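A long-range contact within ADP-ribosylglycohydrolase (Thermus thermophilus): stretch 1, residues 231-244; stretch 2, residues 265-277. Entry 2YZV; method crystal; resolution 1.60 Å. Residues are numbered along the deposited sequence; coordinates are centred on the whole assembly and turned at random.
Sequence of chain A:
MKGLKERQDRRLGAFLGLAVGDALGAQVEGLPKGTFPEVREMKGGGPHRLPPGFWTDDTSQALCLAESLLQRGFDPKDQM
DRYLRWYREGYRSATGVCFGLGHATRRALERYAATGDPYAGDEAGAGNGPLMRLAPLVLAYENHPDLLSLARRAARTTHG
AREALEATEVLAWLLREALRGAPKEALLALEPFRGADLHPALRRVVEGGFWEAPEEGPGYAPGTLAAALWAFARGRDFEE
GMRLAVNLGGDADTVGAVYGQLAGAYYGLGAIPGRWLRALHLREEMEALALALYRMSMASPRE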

# COMPACT_ATOMS: atom_id res chain seq x y z
N ALA A 231 9.26 9.69 -3.67
CA ALA A 231 10.19 9.18 -2.67
C ALA A 231 11.00 8.03 -3.24
O ALA A 231 12.19 7.88 -2.94
CB ALA A 231 9.43 8.72 -1.42
N PHE A 232 10.36 7.21 -4.06
CA PHE A 232 11.03 6.07 -4.68
C PHE A 232 12.06 6.57 -5.69
O PHE A 232 13.18 6.06 -5.75
CB PHE A 232 9.99 5.17 -5.36
CG PHE A 232 10.57 3.95 -6.02
CD1 PHE A 232 11.35 3.04 -5.30
CD2 PHE A 232 10.32 3.69 -7.37
CE1 PHE A 232 11.86 1.89 -5.91
CE2 PHE A 232 10.82 2.54 -7.99
CZ PHE A 232 11.59 1.64 -7.25
N ALA A 233 11.69 7.59 -6.46
CA ALA A 233 12.60 8.15 -7.46
C ALA A 233 13.83 8.81 -6.85
O ALA A 233 14.94 8.65 -7.35
CB ALA A 233 11.85 9.15 -8.32
N ARG A 234 13.64 9.54 -5.75
CA ARG A 234 14.75 10.25 -5.13
C ARG A 234 15.57 9.44 -4.13
O ARG A 234 16.75 9.71 -3.93
CB ARG A 234 14.25 11.53 -4.46
CG ARG A 234 13.50 12.47 -5.39
CD ARG A 234 14.29 12.76 -6.67
NE ARG A 234 13.52 13.61 -7.57
CZ ARG A 234 13.69 13.65 -8.89
NH1 ARG A 234 14.60 12.88 -9.46
NH2 ARG A 234 12.92 14.43 -9.63
N GLY A 235 14.94 8.45 -3.49
CA GLY A 235 15.66 7.63 -2.53
C GLY A 235 16.61 6.68 -3.24
O GLY A 235 16.24 6.05 -4.22
N ARG A 236 17.84 6.59 -2.74
CA ARG A 236 18.84 5.70 -3.34
C ARG A 236 18.77 4.28 -2.78
O ARG A 236 19.33 3.35 -3.35
CB ARG A 236 20.24 6.30 -3.14
CG ARG A 236 20.46 7.56 -3.96
CD ARG A 236 21.71 8.30 -3.52
NE ARG A 236 21.55 8.88 -2.19
CZ ARG A 236 22.52 9.50 -1.53
NH1 ARG A 236 23.73 9.62 -2.06
NH2 ARG A 236 22.28 10.01 -0.33
N ASP A 237 18.07 4.14 -1.66
CA ASP A 237 17.87 2.84 -1.03
C ASP A 237 16.55 2.89 -0.27
O ASP A 237 15.92 3.94 -0.20
CB ASP A 237 19.03 2.48 -0.08
CG ASP A 237 19.34 3.58 0.91
OD1 ASP A 237 18.42 4.05 1.61
OD2 ASP A 237 20.53 3.97 1.01
N PHE A 238 16.13 1.75 0.27
CA PHE A 238 14.86 1.70 0.99
C PHE A 238 14.76 2.74 2.10
O PHE A 238 13.79 3.51 2.17
CB PHE A 238 14.65 0.31 1.60
CG PHE A 238 13.29 0.11 2.18
CD1 PHE A 238 12.27 -0.46 1.42
CD2 PHE A 238 13.01 0.50 3.49
CE1 PHE A 238 10.99 -0.64 1.95
CE2 PHE A 238 11.74 0.34 4.03
CZ PHE A 238 10.72 -0.24 3.26
N GLU A 239 15.76 2.77 2.97
CA GLU A 239 15.78 3.70 4.09
C GLU A 239 15.67 5.16 3.69
O GLU A 239 14.83 5.90 4.22
CB GLU A 239 17.06 3.49 4.91
CG GLU A 239 17.12 4.31 6.19
CD GLU A 239 18.33 3.97 7.04
OE1 GLU A 239 18.42 4.48 8.17
OE2 GLU A 239 19.18 3.19 6.58
N GLU A 240 16.50 5.60 2.75
CA GLU A 240 16.47 6.99 2.33
C GLU A 240 15.12 7.39 1.74
O GLU A 240 14.59 8.47 2.05
CB GLU A 240 17.58 7.28 1.32
CG GLU A 240 17.62 8.74 0.89
CD GLU A 240 18.84 9.08 0.06
OE1 GLU A 240 19.10 8.38 -0.95
OE2 GLU A 240 19.55 10.05 0.42
N GLY A 241 14.57 6.53 0.88
CA GLY A 241 13.28 6.83 0.28
C GLY A 241 12.17 6.84 1.32
O GLY A 241 11.27 7.68 1.26
N MET A 242 12.24 5.93 2.28
CA MET A 242 11.22 5.88 3.33
C MET A 242 11.23 7.15 4.16
O MET A 242 10.17 7.69 4.50
CB MET A 242 11.44 4.67 4.24
CG MET A 242 10.39 4.54 5.34
SD MET A 242 8.69 4.36 4.72
CE MET A 242 8.73 2.64 4.20
N ARG A 243 12.42 7.64 4.51
CA ARG A 243 12.50 8.87 5.29
C ARG A 243 11.94 10.04 4.49
O ARG A 243 11.29 10.92 5.04
CB ARG A 243 13.94 9.13 5.74
CG ARG A 243 14.35 8.23 6.89
CD ARG A 243 15.83 8.32 7.19
NE ARG A 243 16.17 7.49 8.34
CZ ARG A 243 17.41 7.13 8.66
NH1 ARG A 243 18.43 7.54 7.91
NH2 ARG A 243 17.63 6.38 9.73
N LEU A 244 12.20 10.06 3.18
CA LEU A 244 11.67 11.14 2.36
C LEU A 244 10.15 11.10 2.38
O LEU A 244 9.48 12.12 2.52
CB LEU A 244 12.15 11.02 0.91
CG LEU A 244 13.61 11.35 0.61
CD1 LEU A 244 13.85 11.22 -0.89
CD2 LEU A 244 13.92 12.77 1.08
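Stretch 2, residues 265-277: AYYGLGAIPGRWL

Stretch 1 is the end of one helix (231-234), a short turn, and the start of a second helix (238-244). Stretch 2 is the end of a helix (265-267), a 3-10 segment (269-271), then a new helix from Gly-274. It meets stretch 1 in the same sequence order, from Tyr-266 at Phe-232 to Trp-276 at Met-242, but the second helices run in different directions. The backbones come nearest at Phe-238 and Ile-272, with CA atoms 6.0 Å apart. The contact buries 648 Å², both sides summed.

Phe-232 (chi1 t) turns the edge of its ring to the face of Tyr-266. Its CZ lies 3.5 Å from Tyr-266 CG, and the ring planes meet at 86°.

At Gly-235 the first helix ends, and the turn passes over the Tyr-267 ring. Gly-235 O is 3.2 Å from Tyr-267 OH. Water 1 joins the same two atoms, at 3.1 Å from Gly-235 O and 2.9 Å from Tyr-267 OH. Asp-237 CA sits off-centre over the ring face, 4.0 Å from its centroid. Asp-237 also caps the second helix, its OD1 accepting from Glu-240 N at 2.7 Å.

Phe-238 is covered most, losing 116 Å². Its backbone N is 3.4 Å from Tyr-267 CE2, over the tyrosine face. Ile-272 CG1 stands almost directly above the Phe-238 ring, 3.7 Å from the centroid. Pro-273 CD is 4.0 Å from Phe-238 CD2, and Trp-276 CZ3 meets the ring edge at Phe-238 CE2, also at 4.0 Å.

Water 3 links the backbones, accepting from Glu-239 N (3.0 Å) and donating to Ala-271 O (2.9 Å). Glu-239 OE1 forms a salt bridge with Arg-275 NH2 at 2.8 Å; its hydrogen bond is weak, and the position of OE1 is less certain.

Trp-276 points toward stretch 1 and fits among Phe-238, Glu-239, Met-242 and Arg-243. Its CZ3 is 3.8 Å from Met-242 CG.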

# COMPACT_ATOMS: atom_id res chain seq x y z
N ALA A 265 9.29 -4.32 -2.65
CA ALA A 265 9.34 -5.27 -3.76
C ALA A 265 10.59 -5.03 -4.61
O ALA A 265 11.19 -5.98 -5.14
CB ALA A 265 8.10 -5.12 -4.63
N TYR A 266 10.98 -3.77 -4.72
CA TYR A 266 12.14 -3.39 -5.52
C TYR A 266 13.49 -3.72 -4.87
O TYR A 266 14.35 -4.33 -5.50
CB TYR A 266 12.09 -1.89 -5.84
CG TYR A 266 13.21 -1.42 -6.73
CD1 TYR A 266 13.23 -1.75 -8.09
CD2 TYR A 266 14.26 -0.67 -6.22
CE1 TYR A 266 14.27 -1.34 -8.91
CE2 TYR A 266 15.31 -0.25 -7.04
CZ TYR A 266 15.31 -0.59 -8.38
OH TYR A 266 16.34 -0.19 -9.20
N TYR A 267 13.65 -3.30 -3.62
CA TYR A 267 14.91 -3.52 -2.89
C TYR A 267 14.98 -4.85 -2.15
O TYR A 267 16.07 -5.37 -1.89
CB TYR A 267 15.13 -2.39 -1.88
CG TYR A 267 15.31 -1.01 -2.49
CD1 TYR A 267 16.43 -0.70 -3.26
CD2 TYR A 267 14.37 -0.01 -2.25
CE1 TYR A 267 16.62 0.58 -3.77
CE2 TYR A 267 14.55 1.28 -2.75
CZ TYR A 267 15.67 1.57 -3.51
OH TYR A 267 15.86 2.85 -3.98
N GLY A 268 13.82 -5.39 -1.78
CA GLY A 268 13.78 -6.66 -1.07
C GLY A 268 13.87 -6.54 0.44
O GLY A 268 14.38 -5.54 0.96
N LEU A 269 13.39 -7.56 1.14
CA LEU A 269 13.40 -7.58 2.60
C LEU A 269 14.78 -7.34 3.20
O LEU A 269 14.92 -6.63 4.19
CB LEU A 269 12.86 -8.92 3.11
CG LEU A 269 12.70 -9.03 4.63
CD1 LEU A 269 11.55 -8.13 5.09
CD2 LEU A 269 12.43 -10.47 5.02
N GLY A 270 15.80 -7.94 2.59
CA GLY A 270 17.15 -7.79 3.10
C GLY A 270 17.68 -6.37 3.11
O GLY A 270 18.62 -6.06 3.84
N ALA A 271 17.07 -5.50 2.31
CA ALA A 271 17.49 -4.10 2.21
C ALA A 271 16.80 -3.19 3.21
O ALA A 271 17.18 -2.03 3.37
CB ALA A 271 17.27 -3.59 0.79
N ILE A 272 15.77 -3.70 3.88
CA ILE A 272 15.06 -2.91 4.88
C ILE A 272 15.84 -2.94 6.19
O ILE A 272 16.25 -4.01 6.65
CB ILE A 272 13.64 -3.47 5.13
CG1 ILE A 272 12.84 -3.46 3.82
CG2 ILE A 272 12.94 -2.65 6.20
CD1 ILE A 272 11.43 -4.03 3.94
N PRO A 273 16.08 -1.77 6.81
CA PRO A 273 16.82 -1.71 8.07
C PRO A 273 16.37 -2.77 9.07
O PRO A 273 15.20 -2.85 9.42
CB PRO A 273 16.54 -0.29 8.56
CG PRO A 273 16.51 0.48 7.29
CD PRO A 273 15.69 -0.41 6.37
N GLY A 274 17.33 -3.58 9.53
CA GLY A 274 17.01 -4.63 10.48
C GLY A 274 16.32 -4.14 11.74
O GLY A 274 15.41 -4.80 12.25
N ARG A 275 16.75 -2.99 12.25
CA ARG A 275 16.16 -2.45 13.47
C ARG A 275 14.68 -2.11 13.28
O ARG A 275 13.90 -2.18 14.23
CB ARG A 275 16.94 -1.23 13.96
CG ARG A 275 17.02 -0.08 12.98
CD ARG A 275 17.91 1.02 13.52
NE ARG A 275 17.95 2.18 12.63
CZ ARG A 275 18.51 2.19 11.43
NH1 ARG A 275 19.10 1.10 10.95
NH2 ARG A 275 18.47 3.30 10.69
N TRP A 276 14.30 -1.72 12.07
CA TRP A 276 12.90 -1.40 11.79
C TRP A 276 12.08 -2.68 11.82
O TRP A 276 10.99 -2.73 12.40
CB TRP A 276 12.75 -0.71 10.42
CG TRP A 276 13.24 0.72 10.39
CD1 TRP A 276 13.70 1.45 11.45
CD2 TRP A 276 13.30 1.59 9.25
NE1 TRP A 276 14.04 2.72 11.04
CE2 TRP A 276 13.81 2.83 9.70
CE3 TRP A 276 12.97 1.44 7.90
CZ2 TRP A 276 13.99 3.92 8.83
CZ3 TRP A 276 13.16 2.52 7.04
CH2 TRP A 276 13.66 3.75 7.51
N LEU A 277 12.61 -3.73 11.19
CA LEU A 277 11.93 -5.02 11.15
C LEU A 277 11.84 -5.66 12.54
O LEU A 277 10.81 -6.20 12.92
CB LEU A 277 12.64 -5.97 10.19
CG LEU A 277 12.59 -5.59 8.70
CD1 LEU A 277 13.51 -6.51 7.90
CD2 LEU A 277 11.16 -5.69 8.19
O HOH W 1 13.84 4.59 -2.88
O HOH W 2 17.65 3.27 -6.08
O HOH W 3 17.97 0.71 2.97